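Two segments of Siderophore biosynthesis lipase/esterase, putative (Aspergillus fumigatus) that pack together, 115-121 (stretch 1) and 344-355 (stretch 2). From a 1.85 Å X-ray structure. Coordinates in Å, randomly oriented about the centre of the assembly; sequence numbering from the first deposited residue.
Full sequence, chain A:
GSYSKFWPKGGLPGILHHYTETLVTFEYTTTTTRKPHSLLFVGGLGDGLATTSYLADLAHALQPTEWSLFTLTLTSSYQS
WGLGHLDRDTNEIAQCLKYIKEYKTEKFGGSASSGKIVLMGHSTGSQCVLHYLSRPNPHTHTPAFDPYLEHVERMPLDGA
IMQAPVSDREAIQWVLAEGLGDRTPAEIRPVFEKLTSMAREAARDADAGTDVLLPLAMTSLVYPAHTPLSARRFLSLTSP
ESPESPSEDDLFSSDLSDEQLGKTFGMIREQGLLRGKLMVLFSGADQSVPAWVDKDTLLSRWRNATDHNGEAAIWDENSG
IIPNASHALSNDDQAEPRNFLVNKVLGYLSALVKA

Stretch 1, residues 115-121: GKIVLMG
Stretch 2 344-355: KVLGYLSALVKA

A short β-strand lies against the last turns of a helix, and the contact is mostly between side chains, with K116 also reaching backbone oxygens; no hydrogen bond crosses it, and the two stretches together bury 330 Å². The strand, 117-121, has phi near -104 to -126° and psi near 119 to 137°; the helix, 344-353, keeps phi between -61 and -81° and psi between -22 and -48°. Their axes come within 10.9 Å of each other and run nearly antiparallel, at 155°, so ascending the strand means descending the helix. The CA-CA register fixes this: K116 to V353 8.1 Å, V118 to L349 8.4 Å, M120 to V345 9.6 Å. Two residues of strand thus match four of helix, the separation widening toward M120.

G115 stays out of reach. K116, still in loop conformation (-102/145), begins the contact with CB toward the helix and chi angles m, t, t, m. Its aliphatic part does the packing: K116 CD lies 3.8 Å from CG of L352, and K116 CE 3.5 Å from the L352 backbone O. K116 CE is also 4.2 Å from O of A355, in the poorly ordered C-terminal residue. Near the helix end, K354 is the first residue to leave helical phi/psi, at -75/86.

I117 alternates away and makes no contact. V118 then points toward the helix as the hub of the contact, touching three residues with chi1 t. V118 CG2 meets CD2 of L352 at 3.4 Å, a tight apolar approach, and CD2 of L349 at 3.8 Å; V118 CG1 lies 4.0 Å from CE1 of Y348, oblique to the ring. The three partners reach V118 in different ways. L352 (t, p) and Y348 (chi1 t, chi2 -89°) direct CB toward the strand, whereas L349 (m, t) starts sideways and brings its end nearer. The hydroxyl of Y348 is hydrogen-bonded elsewhere in the structure.

L119 (t, p) is out of reach, and M120 resumes the alternation. Extended through t, t, t, it places M120 CE 3.9 Å from CG2 of V345 (chi1 t), bridging the widest CA-CA step of the register. G121 makes no contact.

The rule is one of matched periodicities: K116, V118 and M120 supply every second residue of stretch 1, while V345, Y348, L349 and L352 supply the i, i+3, i+4, i+7 stripe of the helix. That stripe is held in place by backbone bonds such as L349 N to V345 O (2.9 Å) and L352 N to Y348 O (3.3 Å).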

# COMPACT_ATOMS: atom_id res chain seq x y z
N GLY A 115 17.98 2.18 -22.90
CA GLY A 115 16.76 1.64 -22.31
C GLY A 115 15.57 2.54 -22.53
O GLY A 115 15.65 3.76 -22.33
N LYS A 116 14.46 1.93 -22.94
CA LYS A 116 13.22 2.64 -23.25
C LYS A 116 12.25 2.47 -22.10
O LYS A 116 12.22 1.41 -21.46
CB LYS A 116 12.61 2.11 -24.55
CG LYS A 116 13.44 2.44 -25.78
CD LYS A 116 12.63 2.34 -27.06
CE LYS A 116 13.48 2.71 -28.27
NZ LYS A 116 13.72 4.18 -28.38
N ILE A 117 11.47 3.52 -21.84
CA ILE A 117 10.51 3.52 -20.75
C ILE A 117 9.12 3.86 -21.27
O ILE A 117 8.94 4.85 -21.98
CB ILE A 117 10.84 4.54 -19.64
CG1 ILE A 117 12.36 4.67 -19.37
CG2 ILE A 117 10.06 4.19 -18.38
CD1 ILE A 117 12.92 3.71 -18.33
N VAL A 118 8.14 3.05 -20.87
CA VAL A 118 6.74 3.26 -21.22
C VAL A 118 5.93 3.30 -19.92
O VAL A 118 6.12 2.45 -19.05
CB VAL A 118 6.21 2.12 -22.12
CG1 VAL A 118 4.72 2.28 -22.41
CG2 VAL A 118 7.00 2.09 -23.43
N LEU A 119 5.06 4.29 -19.80
CA LEU A 119 4.17 4.42 -18.64
C LEU A 119 2.77 3.98 -19.04
O LEU A 119 2.16 4.57 -19.94
CB LEU A 119 4.15 5.86 -18.15
CG LEU A 119 3.46 6.12 -16.80
CD1 LEU A 119 4.23 5.50 -15.65
CD2 LEU A 119 3.28 7.61 -16.58
N MET A 120 2.26 2.94 -18.39
CA MET A 120 0.91 2.43 -18.64
C MET A 120 0.01 2.72 -17.45
O MET A 120 0.38 2.46 -16.30
CB MET A 120 0.96 0.92 -18.90
CG MET A 120 -0.39 0.32 -19.27
SD MET A 120 -0.24 -1.30 -20.04
CE MET A 120 -1.96 -1.65 -20.38
N GLY A 121 -1.17 3.27 -17.73
CA GLY A 121 -2.19 3.55 -16.72
C GLY A 121 -3.37 2.61 -16.88
O GLY A 121 -3.82 2.36 -18.00
N LYS A 344 -2.14 -6.36 -28.08
CA LYS A 344 -2.03 -4.95 -28.50
C LYS A 344 -0.88 -4.23 -27.78
O LYS A 344 -0.21 -3.40 -28.38
CB LYS A 344 -3.33 -4.17 -28.26
CG LYS A 344 -4.56 -4.62 -29.05
CD LYS A 344 -4.31 -4.83 -30.54
CE LYS A 344 -4.08 -6.30 -30.88
NZ LYS A 344 -3.86 -6.52 -32.34
N VAL A 345 -0.67 -4.56 -26.50
CA VAL A 345 0.44 -3.99 -25.72
C VAL A 345 1.78 -4.46 -26.28
O VAL A 345 2.68 -3.65 -26.49
CB VAL A 345 0.32 -4.32 -24.21
CG1 VAL A 345 1.59 -3.92 -23.46
CG2 VAL A 345 -0.88 -3.61 -23.61
N LEU A 346 1.92 -5.76 -26.52
CA LEU A 346 3.15 -6.32 -27.12
C LEU A 346 3.45 -5.76 -28.51
O LEU A 346 4.61 -5.51 -28.84
CB LEU A 346 3.10 -7.86 -27.17
CG LEU A 346 3.69 -8.58 -25.95
CD1 LEU A 346 2.88 -8.32 -24.69
CD2 LEU A 346 3.79 -10.07 -26.22
N GLY A 347 2.40 -5.55 -29.31
CA GLY A 347 2.53 -4.92 -30.63
C GLY A 347 2.98 -3.47 -30.56
O GLY A 347 3.80 -3.03 -31.37
N TYR A 348 2.43 -2.73 -29.59
CA TYR A 348 2.86 -1.36 -29.30
C TYR A 348 4.34 -1.31 -28.88
O TYR A 348 5.11 -0.49 -29.39
CB TYR A 348 1.98 -0.75 -28.19
CG TYR A 348 2.39 0.63 -27.74
CD1 TYR A 348 3.31 0.81 -26.71
CD2 TYR A 348 1.84 1.76 -28.34
CE1 TYR A 348 3.69 2.08 -26.30
CE2 TYR A 348 2.20 3.04 -27.93
CZ TYR A 348 3.13 3.19 -26.91
OH TYR A 348 3.50 4.44 -26.50
N LEU A 349 4.71 -2.19 -27.96
CA LEU A 349 6.10 -2.28 -27.47
C LEU A 349 7.09 -2.77 -28.53
O LEU A 349 8.24 -2.33 -28.55
CB LEU A 349 6.17 -3.18 -26.23
CG LEU A 349 5.46 -2.71 -24.95
CD1 LEU A 349 5.52 -3.80 -23.89
CD2 LEU A 349 6.03 -1.41 -24.41
N SER A 350 6.65 -3.67 -29.42
CA SER A 350 7.48 -4.16 -30.53
C SER A 350 7.80 -3.06 -31.54
O SER A 350 8.95 -2.94 -31.99
CB SER A 350 6.79 -5.32 -31.26
OG SER A 350 6.59 -6.42 -30.39
N ALA A 351 6.79 -2.27 -31.90
CA ALA A 351 6.96 -1.12 -32.81
C ALA A 351 7.92 -0.06 -32.25
O ALA A 351 8.62 0.61 -33.01
CB ALA A 351 5.61 -0.48 -33.10
N LEU A 352 7.94 0.07 -30.93
CA LEU A 352 8.82 1.01 -30.24
C LEU A 352 10.29 0.60 -30.33
O LEU A 352 11.16 1.46 -30.52
CB LEU A 352 8.37 1.16 -28.77
CG LEU A 352 8.95 2.27 -27.88
CD1 LEU A 352 9.04 3.61 -28.59
CD2 LEU A 352 8.12 2.39 -26.62
N VAL A 353 10.58 -0.70 -30.21
CA VAL A 353 11.96 -1.22 -30.31
C VAL A 353 12.48 -1.41 -31.74
O VAL A 353 13.70 -1.45 -31.95
CB VAL A 353 12.20 -2.52 -29.49
CG1 VAL A 353 12.02 -2.25 -28.00
CG2 VAL A 353 11.31 -3.68 -29.95
N LYS A 354 11.58 -1.55 -32.72
CA LYS A 354 11.97 -1.53 -34.14
C LYS A 354 12.29 -0.09 -34.54
O LYS A 354 11.42 0.63 -35.04
CB LYS A 354 10.88 -2.14 -35.04
CG LYS A 354 11.00 -3.65 -35.18
CD LYS A 354 9.67 -4.32 -35.49
CE LYS A 354 9.82 -5.83 -35.63
NZ LYS A 354 8.55 -6.55 -35.35
N ALA A 355 13.54 0.30 -34.31
CA ALA A 355 14.03 1.68 -34.47
C ALA A 355 13.30 2.66 -33.56
O ALA A 355 13.78 2.98 -32.47
CB ALA A 355 13.96 2.11 -35.94
OXT ALA A 355 12.21 3.16 -33.87